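Local coordinates for uncharacterized protein (Streptococcus mutans, PDB 2QKP) that is of unknown function but contains a PAS-fold domain, probably acting as a sensory or regulatory module of a larger protein with a hemerythrin-like domain, at residues P29-F34 with A51-K56; Q42-S47 with F55-S60; M95-E100 with K104-T109. All blocks are in the same frame, centred on the assembly; numbering follows the deposited sequence. Where two conformers were deposited one is given.

Interaction 1 (P29-F34 with A51-K56); sequences PLEITF and AEMVFK
The carboxylate of E31 presents both of its oxygens to the backbone N-H groups of V54 and F55, and the F55 ring in turn carries V54 CG1 over the centre of one face, 4.1 Å above its plane. The contact joins strand 31-36 of the antiparallel PAS sheet to the loop that follows strand 41-44. V54 N reaches E31 OE2 at 2.8 Å, in a nearly straight bond (172° at the hydrogen) that uses the syn lone pair of the oxygen. The second bond, from F55 N to E31 OE1, is weak at 3.4 Å. An extended chain beyond CG (chi2 176°) carries this buried acid from the strand out to the loop, where two successive amides receive it. V54 CG2 lies close beside the same carboxylate, 3.3 Å from E31 OE2. A water lies within reach of both E31 OE1 and F55 O and may link them. K56 carries the opposite charge, but its NZ stays 6.9 Å from E31 OE2 and bonds within its own loop. K56 NZ donates to M53 O at 2.7 Å, on a lone pair in the carbonyl plane, and to A51 O at 2.7 Å from above that carbonyl's plane.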
loop_
_atom_site.group_PDB
_atom_site.type_symbol
_atom_site.label_atom_id
_atom_site.label_comp_id
_atom_site.label_asym_id
_atom_site.label_seq_id
_atom_site.Cartn_x
_atom_site.Cartn_y
_atom_site.Cartn_z
ATOM N N PRO A 29 -4.178 3.170 3.201
ATOM C CA PRO A 29 -4.958 4.392 3.011
ATOM C C PRO A 29 -4.914 4.877 1.544
ATOM O O PRO A 29 -4.691 6.076 1.276
ATOM C CB PRO A 29 -4.230 5.382 3.935
ATOM C CG PRO A 29 -2.830 4.997 3.823
ATOM C CD PRO A 29 -2.813 3.483 3.649
ATOM N N LEU A 30 -5.142 3.954 0.612
ATOM C CA LEU A 30 -4.948 4.223 -0.814
ATOM C C LEU A 30 -6.041 3.523 -1.593
ATOM O O LEU A 30 -6.441 2.429 -1.213
ATOM C CB LEU A 30 -3.613 3.647 -1.297
ATOM C CG LEU A 30 -2.340 4.114 -0.585
ATOM C CD1 LEU A 30 -1.117 3.222 -0.881
ATOM C CD2 LEU A 30 -2.046 5.561 -0.977
ATOM N N GLU A 31 -6.513 4.147 -2.670
ATOM C CA GLU A 31 -7.367 3.474 -3.647
ATOM C C GLU A 31 -6.373 2.934 -4.666
ATOM O O GLU A 31 -5.638 3.713 -5.279
ATOM C CB GLU A 31 -8.329 4.462 -4.345
ATOM C CG GLU A 31 -9.395 5.055 -3.446
ATOM C CD GLU A 31 -10.252 6.101 -4.161
ATOM O OE1 GLU A 31 -10.279 6.165 -5.433
ATOM O OE2 GLU A 31 -10.921 6.839 -3.442
ATOM N N ILE A 32 -6.347 1.610 -4.834
ATOM C CA ILE A 32 -5.321 0.953 -5.665
ATOM C C ILE A 32 -6.023 0.322 -6.847
ATOM O O ILE A 32 -7.103 -0.271 -6.692
ATOM C CB ILE A 32 -4.603 -0.120 -4.835
ATOM C CG1 ILE A 32 -3.897 0.580 -3.651
ATOM C CG2 ILE A 32 -3.583 -1.007 -5.668
ATOM C CD1 ILE A 32 -3.262 -0.378 -2.649
ATOM N N THR A 33 -5.428 0.445 -8.028
ATOM C CA THR A 33 -5.919 -0.321 -9.188
ATOM C C THR A 33 -4.709 -0.917 -9.881
ATOM O O THR A 33 -3.616 -0.354 -9.810
ATOM C CB THR A 33 -6.756 0.505 -10.226
ATOM O OG1 THR A 33 -5.880 1.297 -11.034
ATOM C CG2 THR A 33 -7.814 1.398 -9.553
ATOM N N PHE A 34 -4.891 -2.056 -10.537
ATOM C CA PHE A 34 -3.777 -2.666 -11.243
ATOM C C PHE A 34 -4.242 -3.085 -12.624
ATOM O O PHE A 34 -5.265 -3.732 -12.761
ATOM C CB PHE A 34 -3.271 -3.882 -10.472
ATOM C CG PHE A 34 -2.240 -4.658 -11.194
ATOM C CD1 PHE A 34 -0.959 -4.113 -11.411
ATOM C CD2 PHE A 34 -2.521 -5.940 -11.657
ATOM C CE1 PHE A 34 0.038 -4.853 -12.068
ATOM C CE2 PHE A 34 -1.535 -6.684 -12.343
ATOM C CZ PHE A 34 -0.261 -6.139 -12.551
ATOM N N ALA A 51 -19.412 4.268 -3.271
ATOM C CA ALA A 51 -19.942 5.610 -3.529
ATOM C C ALA A 51 -19.001 6.766 -3.159
ATOM O O ALA A 51 -19.218 7.902 -3.587
ATOM C CB ALA A 51 -21.300 5.781 -2.830
ATOM N N GLU A 52 -17.951 6.478 -2.393
ATOM C CA GLU A 52 -17.049 7.521 -1.872
ATOM C C GLU A 52 -15.634 7.544 -2.495
ATOM O O GLU A 52 -14.734 8.235 -2.012
ATOM C CB GLU A 52 -16.930 7.376 -0.369
ATOM C CG GLU A 52 -18.254 7.372 0.366
ATOM C CD GLU A 52 -18.098 6.929 1.803
ATOM O OE1 GLU A 52 -16.950 6.993 2.327
ATOM O OE2 GLU A 52 -19.121 6.531 2.408
ATOM N N MET A 53 -15.456 6.794 -3.577
ATOM C CA MET A 53 -14.176 6.712 -4.277
ATOM C C MET A 53 -13.852 7.988 -5.055
ATOM O O MET A 53 -14.743 8.647 -5.631
ATOM C CB MET A 53 -14.192 5.519 -5.227
ATOM C CG MET A 53 -14.164 4.136 -4.545
ATOM S SD MET A 53 -14.469 2.801 -5.745
ATOM C CE MET A 53 -12.775 2.641 -6.390
ATOM N N VAL A 54 -12.574 8.348 -5.077
ATOM C CA VAL A 54 -12.111 9.502 -5.851
ATOM C C VAL A 54 -12.351 9.197 -7.333
ATOM O O VAL A 54 -12.969 9.992 -8.058
ATOM C CB VAL A 54 -10.596 9.798 -5.595
ATOM C CG1 VAL A 54 -10.106 10.961 -6.438
ATOM C CG2 VAL A 54 -10.328 10.045 -4.093
ATOM N N PHE A 55 -11.886 8.021 -7.757
ATOM C CA PHE A 55 -12.025 7.559 -9.135
ATOM C C PHE A 55 -12.873 6.311 -9.083
ATOM O O PHE A 55 -12.386 5.228 -8.758
ATOM C CB PHE A 55 -10.667 7.231 -9.776
ATOM C CG PHE A 55 -9.772 8.430 -9.964
ATOM C CD1 PHE A 55 -10.288 9.648 -10.400
ATOM C CD2 PHE A 55 -8.405 8.325 -9.743
ATOM C CE1 PHE A 55 -9.452 10.761 -10.581
ATOM C CE2 PHE A 55 -7.564 9.422 -9.934
ATOM C CZ PHE A 55 -8.087 10.642 -10.346
ATOM N N LYS A 56 -14.151 6.477 -9.390
ATOM C CA LYS A 56 -15.092 5.384 -9.283
ATOM C C LYS A 56 -14.657 4.211 -10.148
ATOM O O LYS A 56 -14.306 4.392 -11.315
ATOM C CB LYS A 56 -16.476 5.833 -9.707
ATOM C CG LYS A 56 -17.493 5.663 -8.625
ATOM C CD LYS A 56 -17.575 6.954 -7.850
ATOM C CE LYS A 56 -17.783 6.699 -6.376
ATOM N NZ LYS A 56 -17.369 7.886 -5.589
HETATM O O HOH W 1 -9.764 4.199 -7.994
#

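Interaction 2 (Q42-S47 with F55-S60); sequences QYYNDS and FKRTPS
A water 2.5 Å from Y44 OH, at the edge of the ring and in its plane, donates to R57 O at 3.2 Å and so links strand 41-44 to the loop that follows it in this PAS fold. The strand enters the contact just after a classic beta bulge, in which Q42 and Y43 both face F34 on the neighbouring strand 31-36. The main apolar element is a CH-pi contact: R57 CB sits almost exactly on the normal of the Y44 ring, 3.6 Å from its centroid. With CG of Y44 between its backbone N and carbonyl carbon (chi1 64°), the ring leans out to the loop and offers this face to it. P59 N lies at the ring's edge, near its plane, and P59 CD is 3.3 Å from Y44 OH. R57 bends at chi2 (-71°), so that beyond CB the chain leaves the tyrosine; its guanidinium plane stands 78° from the ring, and NH2 makes a long, weak ion pair with E125. T33 touches both Y44 and R57, while N13 of the second subunit packs against Y44, placing the contact near the dimer interface. Along the loop, the guanidinium of R57 is in turn covered on one face by F55 CB, 3.6 Å above its plane and toward its rim.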
loop_
_atom_site.group_PDB
_atom_site.type_symbol
_atom_site.label_atom_id
_atom_site.label_comp_id
_atom_site.label_asym_id
_atom_site.label_seq_id
_atom_site.Cartn_x
_atom_site.Cartn_y
_atom_site.Cartn_z
ATOM N N GLN A 42 -7.421 -5.534 -13.972
ATOM C CA GLN A 42 -7.640 -6.798 -13.255
ATOM C C GLN A 42 -8.236 -6.606 -11.887
ATOM O O GLN A 42 -8.915 -7.486 -11.367
ATOM C CB GLN A 42 -6.303 -7.477 -12.974
ATOM C CG GLN A 42 -5.829 -8.447 -13.984
ATOM C CD GLN A 42 -4.601 -9.196 -13.529
ATOM O OE1 GLN A 42 -3.755 -9.544 -14.344
ATOM N NE2 GLN A 42 -4.503 -9.484 -12.234
ATOM N N TYR A 43 -7.898 -5.489 -11.243
ATOM C CA TYR A 43 -8.004 -5.445 -9.784
ATOM C C TYR A 43 -8.128 -4.036 -9.237
ATOM O O TYR A 43 -7.433 -3.129 -9.709
ATOM C CB TYR A 43 -6.733 -6.087 -9.199
ATOM C CG TYR A 43 -6.499 -5.765 -7.727
ATOM C CD1 TYR A 43 -7.144 -6.505 -6.719
ATOM C CD2 TYR A 43 -5.642 -4.728 -7.342
ATOM C CE1 TYR A 43 -6.932 -6.236 -5.349
ATOM C CE2 TYR A 43 -5.440 -4.431 -5.980
ATOM C CZ TYR A 43 -6.099 -5.183 -4.996
ATOM O OH TYR A 43 -5.855 -4.897 -3.687
ATOM N N TYR A 44 -8.982 -3.857 -8.231
ATOM C CA TYR A 44 -8.903 -2.662 -7.383
ATOM C C TYR A 44 -9.220 -3.086 -5.978
ATOM O O TYR A 44 -9.930 -4.063 -5.773
ATOM C CB TYR A 44 -9.783 -1.499 -7.880
ATOM C CG TYR A 44 -11.317 -1.731 -7.894
ATOM C CD1 TYR A 44 -12.154 -1.096 -6.952
ATOM C CD2 TYR A 44 -11.914 -2.510 -8.876
ATOM C CE1 TYR A 44 -13.552 -1.271 -6.987
ATOM C CE2 TYR A 44 -13.327 -2.678 -8.922
ATOM C CZ TYR A 44 -14.121 -2.052 -7.979
ATOM O OH TYR A 44 -15.507 -2.244 -8.035
ATOM N N ASN A 45 -8.633 -2.404 -5.003
ATOM C CA ASN A 45 -8.769 -2.857 -3.616
ATOM C C ASN A 45 -10.151 -2.478 -3.067
ATOM O O ASN A 45 -10.909 -1.764 -3.720
ATOM C CB ASN A 45 -7.602 -2.364 -2.721
ATOM C CG ASN A 45 -7.560 -0.881 -2.543
ATOM O OD1 ASN A 45 -8.101 -0.096 -3.338
ATOM N ND2 ASN A 45 -6.878 -0.461 -1.469
ATOM N N ASP A 46 -10.487 -3.003 -1.898
ATOM C CA ASP A 46 -11.734 -2.618 -1.231
ATOM C C ASP A 46 -11.391 -1.737 -0.017
ATOM O O ASP A 46 -11.412 -2.206 1.131
ATOM C CB ASP A 46 -12.508 -3.883 -0.825
ATOM C CG ASP A 46 -13.861 -3.572 -0.235
ATOM O OD1 ASP A 46 -14.533 -2.647 -0.755
ATOM O OD2 ASP A 46 -14.234 -4.254 0.754
ATOM N N SER A 47 -11.073 -0.464 -0.240
ATOM C CA SER A 47 -10.616 0.371 0.889
ATOM C C SER A 47 -11.551 1.512 1.335
ATOM O O SER A 47 -11.450 1.956 2.488
ATOM C CB SER A 47 -9.176 0.872 0.690
ATOM O OG SER A 47 -8.619 1.285 1.929
ATOM N N PHE A 55 -11.886 8.021 -7.757
ATOM C CA PHE A 55 -12.025 7.559 -9.135
ATOM C C PHE A 55 -12.873 6.311 -9.083
ATOM O O PHE A 55 -12.386 5.228 -8.758
ATOM C CB PHE A 55 -10.667 7.231 -9.776
ATOM C CG PHE A 55 -9.772 8.430 -9.964
ATOM C CD1 PHE A 55 -10.288 9.648 -10.400
ATOM C CD2 PHE A 55 -8.405 8.325 -9.743
ATOM C CE1 PHE A 55 -9.452 10.761 -10.581
ATOM C CE2 PHE A 55 -7.564 9.422 -9.934
ATOM C CZ PHE A 55 -8.087 10.642 -10.346
ATOM N N LYS A 56 -14.151 6.477 -9.390
ATOM C CA LYS A 56 -15.092 5.384 -9.283
ATOM C C LYS A 56 -14.657 4.211 -10.148
ATOM O O LYS A 56 -14.306 4.392 -11.315
ATOM C CB LYS A 56 -16.476 5.833 -9.707
ATOM C CG LYS A 56 -17.493 5.663 -8.625
ATOM C CD LYS A 56 -17.575 6.954 -7.850
ATOM C CE LYS A 56 -17.783 6.699 -6.376
ATOM N NZ LYS A 56 -17.369 7.886 -5.589
ATOM N N ARG A 57 -14.652 3.026 -9.550
ATOM C CA ARG A 57 -14.475 1.788 -10.295
ATOM C C ARG A 57 -15.666 0.922 -9.932
ATOM O O ARG A 57 -16.213 1.044 -8.831
ATOM C CB ARG A 57 -13.178 1.068 -9.899
ATOM C CG ARG A 57 -11.928 1.943 -9.851
ATOM C CD ARG A 57 -11.468 2.375 -11.224
ATOM N NE ARG A 57 -10.257 3.194 -11.118
ATOM C CZ ARG A 57 -9.924 4.193 -11.936
ATOM N NH1 ARG A 57 -10.704 4.545 -12.950
ATOM N NH2 ARG A 57 -8.789 4.847 -11.730
ATOM N N THR A 58 -16.064 0.045 -10.843
ATOM C CA THR A 58 -17.165 -0.877 -10.572
ATOM C C THR A 58 -16.768 -2.309 -10.972
ATOM O O THR A 58 -15.917 -2.494 -11.837
ATOM C CB THR A 58 -18.461 -0.442 -11.293
ATOM O OG1 THR A 58 -18.269 -0.511 -12.707
ATOM C CG2 THR A 58 -18.837 0.989 -10.905
ATOM N N PRO A 59 -17.376 -3.326 -10.333
ATOM C CA PRO A 59 -17.001 -4.720 -10.640
ATOM C C PRO A 59 -17.125 -5.070 -12.127
ATOM O O PRO A 59 -16.436 -5.979 -12.615
ATOM C CB PRO A 59 -18.006 -5.539 -9.821
ATOM C CG PRO A 59 -18.369 -4.647 -8.683
ATOM C CD PRO A 59 -18.397 -3.258 -9.270
ATOM N N SER A 60 -17.980 -4.326 -12.826
ATOM C CA SER A 60 -18.302 -4.564 -14.236
ATOM C C SER A 60 -17.103 -4.290 -15.123
ATOM O O SER A 60 -16.954 -4.885 -16.197
ATOM C CB SER A 60 -19.467 -3.662 -14.658
ATOM O OG SER A 60 -20.318 -3.393 -13.549
HETATM O O HOH W 2 -16.749 -0.862 -6.307
#

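Interaction 3 (M95-E100 with K104-T109); sequences MWFQSE and KFVYVT
W96 and Y107 lie side by side and point the same way, their rings nearly parallel at 9° but slid apart, so that they meet mainly through W96 CE3 and Y107 CE1, 3.6 Å from each other. They form a non-hydrogen-bonded pair of the antiparallel beta hairpin made by strands 92-99 and 104-114. On the same face, F105 stands alongside W96, with its CE2 3.9 Å from W96 CB, and F97 O lies over the centre of one face of the phenylalanine ring. Q98 crosses F105 at about a right angle. Bent at chi2 (-84°), the glutamine chain swings its amide to the ring's edge, bringing Q98 OE1 to 3.0 Å from F105 CD1, with amide and ring planes 76° apart.

The opposite face carries M95, F97, S99, K104, V106 and V108. Here F97 folds over its strand partner: V106 CB sits above one face of the ring, 3.9 Å from the centroid in a CH-pi contact, and the valine's two methyls approach the ring's far atoms CE1, CE2 and CZ. M95 CG packs on V108 CB at the same distance. Three hydrogen-bonded pairs, M95 with V108, F97 with V106 and S99 with K104, fix the register through six backbone bonds, the shortest from V108 N to M95 O at 2.7 Å.

Strand 92-99 is outermost in the five-stranded sheet, whereas strand 104-114 is flanked on its other side by strand 120-129. V106 touches V54 and V108 touches F55, both in the loop after strand 41-44; on the other face, W96, F105 and Y107 meet L136 of the second subunit, and Y107 also stacks edge-to-face with F133 of that subunit.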
loop_
_atom_site.group_PDB
_atom_site.type_symbol
_atom_site.label_atom_id
_atom_site.label_comp_id
_atom_site.label_asym_id
_atom_site.label_seq_id
_atom_site.Cartn_x
_atom_site.Cartn_y
_atom_site.Cartn_z
ATOM N N MET A 95 0.116 13.134 -10.371
ATOM C CA MET A 95 -0.735 14.304 -10.504
ATOM C C MET A 95 -1.450 14.611 -9.181
ATOM O O MET A 95 -1.612 13.744 -8.321
ATOM C CB MET A 95 -1.713 14.175 -11.701
ATOM C CG MET A 95 -2.204 12.803 -12.095
ATOM S SD MET A 95 -1.074 11.665 -12.939
ATOM C CE MET A 95 -1.424 11.975 -14.679
ATOM N N TRP A 96 -1.859 15.866 -9.000
ATOM C CA TRP A 96 -2.560 16.216 -7.773
ATOM C C TRP A 96 -3.540 17.348 -8.067
ATOM O O TRP A 96 -3.332 18.130 -9.010
ATOM C CB TRP A 96 -1.590 16.626 -6.665
ATOM C CG TRP A 96 -0.588 17.689 -7.049
ATOM C CD1 TRP A 96 -0.737 19.054 -6.960
ATOM C CD2 TRP A 96 0.727 17.466 -7.555
ATOM N NE1 TRP A 96 0.408 19.689 -7.394
ATOM C CE2 TRP A 96 1.327 18.736 -7.757
ATOM C CE3 TRP A 96 1.450 16.323 -7.881
ATOM C CZ2 TRP A 96 2.614 18.874 -8.278
ATOM C CZ3 TRP A 96 2.734 16.462 -8.359
ATOM C CH2 TRP A 96 3.307 17.730 -8.561
ATOM N N PHE A 97 -4.601 17.400 -7.279
ATOM C CA PHE A 97 -5.688 18.356 -7.487
ATOM C C PHE A 97 -6.556 18.418 -6.252
ATOM O O PHE A 97 -6.613 17.467 -5.468
ATOM C CB PHE A 97 -6.541 17.956 -8.710
ATOM C CG PHE A 97 -7.220 16.607 -8.590
ATOM C CD1 PHE A 97 -8.504 16.494 -8.043
ATOM C CD2 PHE A 97 -6.589 15.452 -9.040
ATOM C CE1 PHE A 97 -9.151 15.243 -7.940
ATOM C CE2 PHE A 97 -7.222 14.204 -8.943
ATOM C CZ PHE A 97 -8.499 14.099 -8.388
ATOM N N GLN A 98 -7.251 19.547 -6.093
ATOM C CA GLN A 98 -8.199 19.744 -5.010
ATOM C C GLN A 98 -9.528 19.094 -5.389
ATOM O O GLN A 98 -9.980 19.234 -6.525
ATOM C CB GLN A 98 -8.437 21.239 -4.817
ATOM C CG GLN A 98 -7.390 21.943 -4.027
ATOM C CD GLN A 98 -7.619 21.828 -2.546
ATOM O OE1 GLN A 98 -6.761 22.213 -1.742
ATOM N NE2 GLN A 98 -8.778 21.295 -2.164
ATOM N N SER A 99 -10.132 18.367 -4.454
ATOM C CA SER A 99 -11.485 17.859 -4.634
ATOM C C SER A 99 -12.359 18.436 -3.530
ATOM O O SER A 99 -12.368 17.921 -2.418
ATOM C CB SER A 99 -11.512 16.330 -4.580
ATOM O OG SER A 99 -12.854 15.856 -4.663
ATOM N N GLU A 100 -13.082 19.509 -3.830
ATOM C CA GLU A 100 -14.000 20.087 -2.843
ATOM C C GLU A 100 -15.184 19.146 -2.555
ATOM O O GLU A 100 -15.651 19.075 -1.415
ATOM C CB GLU A 100 -14.476 21.484 -3.264
ATOM C CG GLU A 100 -13.379 22.566 -3.270
ATOM C CD GLU A 100 -12.891 22.957 -1.875
ATOM O OE1 GLU A 100 -12.608 22.053 -1.054
ATOM O OE2 GLU A 100 -12.764 24.173 -1.599
ATOM N N LYS A 104 -11.074 16.508 -0.020
ATOM C CA LYS A 104 -9.775 15.838 -0.123
ATOM C C LYS A 104 -8.876 16.647 -1.029
ATOM O O LYS A 104 -9.347 17.329 -1.956
ATOM C CB LYS A 104 -9.924 14.426 -0.711
ATOM C CG LYS A 104 -10.476 13.392 0.271
ATOM C CD LYS A 104 -10.685 12.020 -0.345
ATOM C CE LYS A 104 -11.297 11.100 0.700
ATOM N NZ LYS A 104 -11.337 9.673 0.288
ATOM N N PHE A 105 -7.579 16.577 -0.766
ATOM C CA PHE A 105 -6.606 17.010 -1.729
ATOM C C PHE A 105 -5.956 15.733 -2.230
ATOM O O PHE A 105 -5.318 15.028 -1.469
ATOM C CB PHE A 105 -5.563 17.939 -1.134
ATOM C CG PHE A 105 -4.765 18.627 -2.166
ATOM C CD1 PHE A 105 -5.214 19.823 -2.725
ATOM C CD2 PHE A 105 -3.621 18.053 -2.672
ATOM C CE1 PHE A 105 -4.480 20.454 -3.714
ATOM C CE2 PHE A 105 -2.877 18.699 -3.668
ATOM C CZ PHE A 105 -3.299 19.870 -4.182
ATOM N N VAL A 106 -6.134 15.453 -3.513
ATOM C CA VAL A 106 -5.844 14.127 -4.041
ATOM C C VAL A 106 -4.460 14.088 -4.668
ATOM O O VAL A 106 -4.100 14.977 -5.449
ATOM C CB VAL A 106 -6.921 13.748 -5.102
ATOM C CG1 VAL A 106 -6.656 12.342 -5.701
ATOM C CG2 VAL A 106 -8.338 13.805 -4.477
ATOM N N TYR A 107 -3.677 13.058 -4.332
ATOM C CA TYR A 107 -2.376 12.856 -4.964
ATOM C C TYR A 107 -2.400 11.488 -5.641
ATOM O O TYR A 107 -2.688 10.475 -4.986
ATOM C CB TYR A 107 -1.297 12.843 -3.873
ATOM C CG TYR A 107 0.121 12.778 -4.405
ATOM C CD1 TYR A 107 0.780 13.935 -4.809
ATOM C CD2 TYR A 107 0.822 11.571 -4.463
ATOM C CE1 TYR A 107 2.091 13.895 -5.281
ATOM C CE2 TYR A 107 2.139 11.519 -4.958
ATOM C CZ TYR A 107 2.767 12.691 -5.343
ATOM O OH TYR A 107 4.083 12.671 -5.792
ATOM N N VAL A 108 -2.114 11.470 -6.947
ATOM C CA VAL A 108 -2.296 10.285 -7.783
ATOM C C VAL A 108 -0.935 9.839 -8.255
ATOM O O VAL A 108 -0.121 10.653 -8.688
ATOM C CB VAL A 108 -3.177 10.604 -9.033
ATOM C CG1 VAL A 108 -3.397 9.366 -9.866
ATOM C CG2 VAL A 108 -4.516 11.180 -8.627
ATOM N N THR A 109 -0.679 8.542 -8.166
ATOM C CA THR A 109 0.551 8.021 -8.760
ATOM C C THR A 109 0.243 6.862 -9.686
ATOM O O THR A 109 -0.515 5.964 -9.330
ATOM C CB THR A 109 1.506 7.485 -7.681
ATOM O OG1 THR A 109 1.805 8.516 -6.748
ATOM C CG2 THR A 109 2.791 6.940 -8.308
#

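In the fold
All three contacts involve strands of one antiparallel sheet, of strand order 2-1-5-4-3 as in PAS domains. Interactions 1 and 2 have centres about 7 Å apart and share F55 and K56; N45 OD1 joins them by a probable hydrogen bond to I32 N (2.9 Å). Interaction 3 lies about 12 Å from interaction 1 and about 18 Å from interaction 2, centre to centre. The loop nonetheless touches the hairpin: F55 CE2 comes within 3.8 Å of V108 CG2, and V54 CG1 within 3.8 Å of V106 CG1. V54 and F55 thus lie against the hairpin on the face where many PAS relatives bind ligands, although no ligand is identified here.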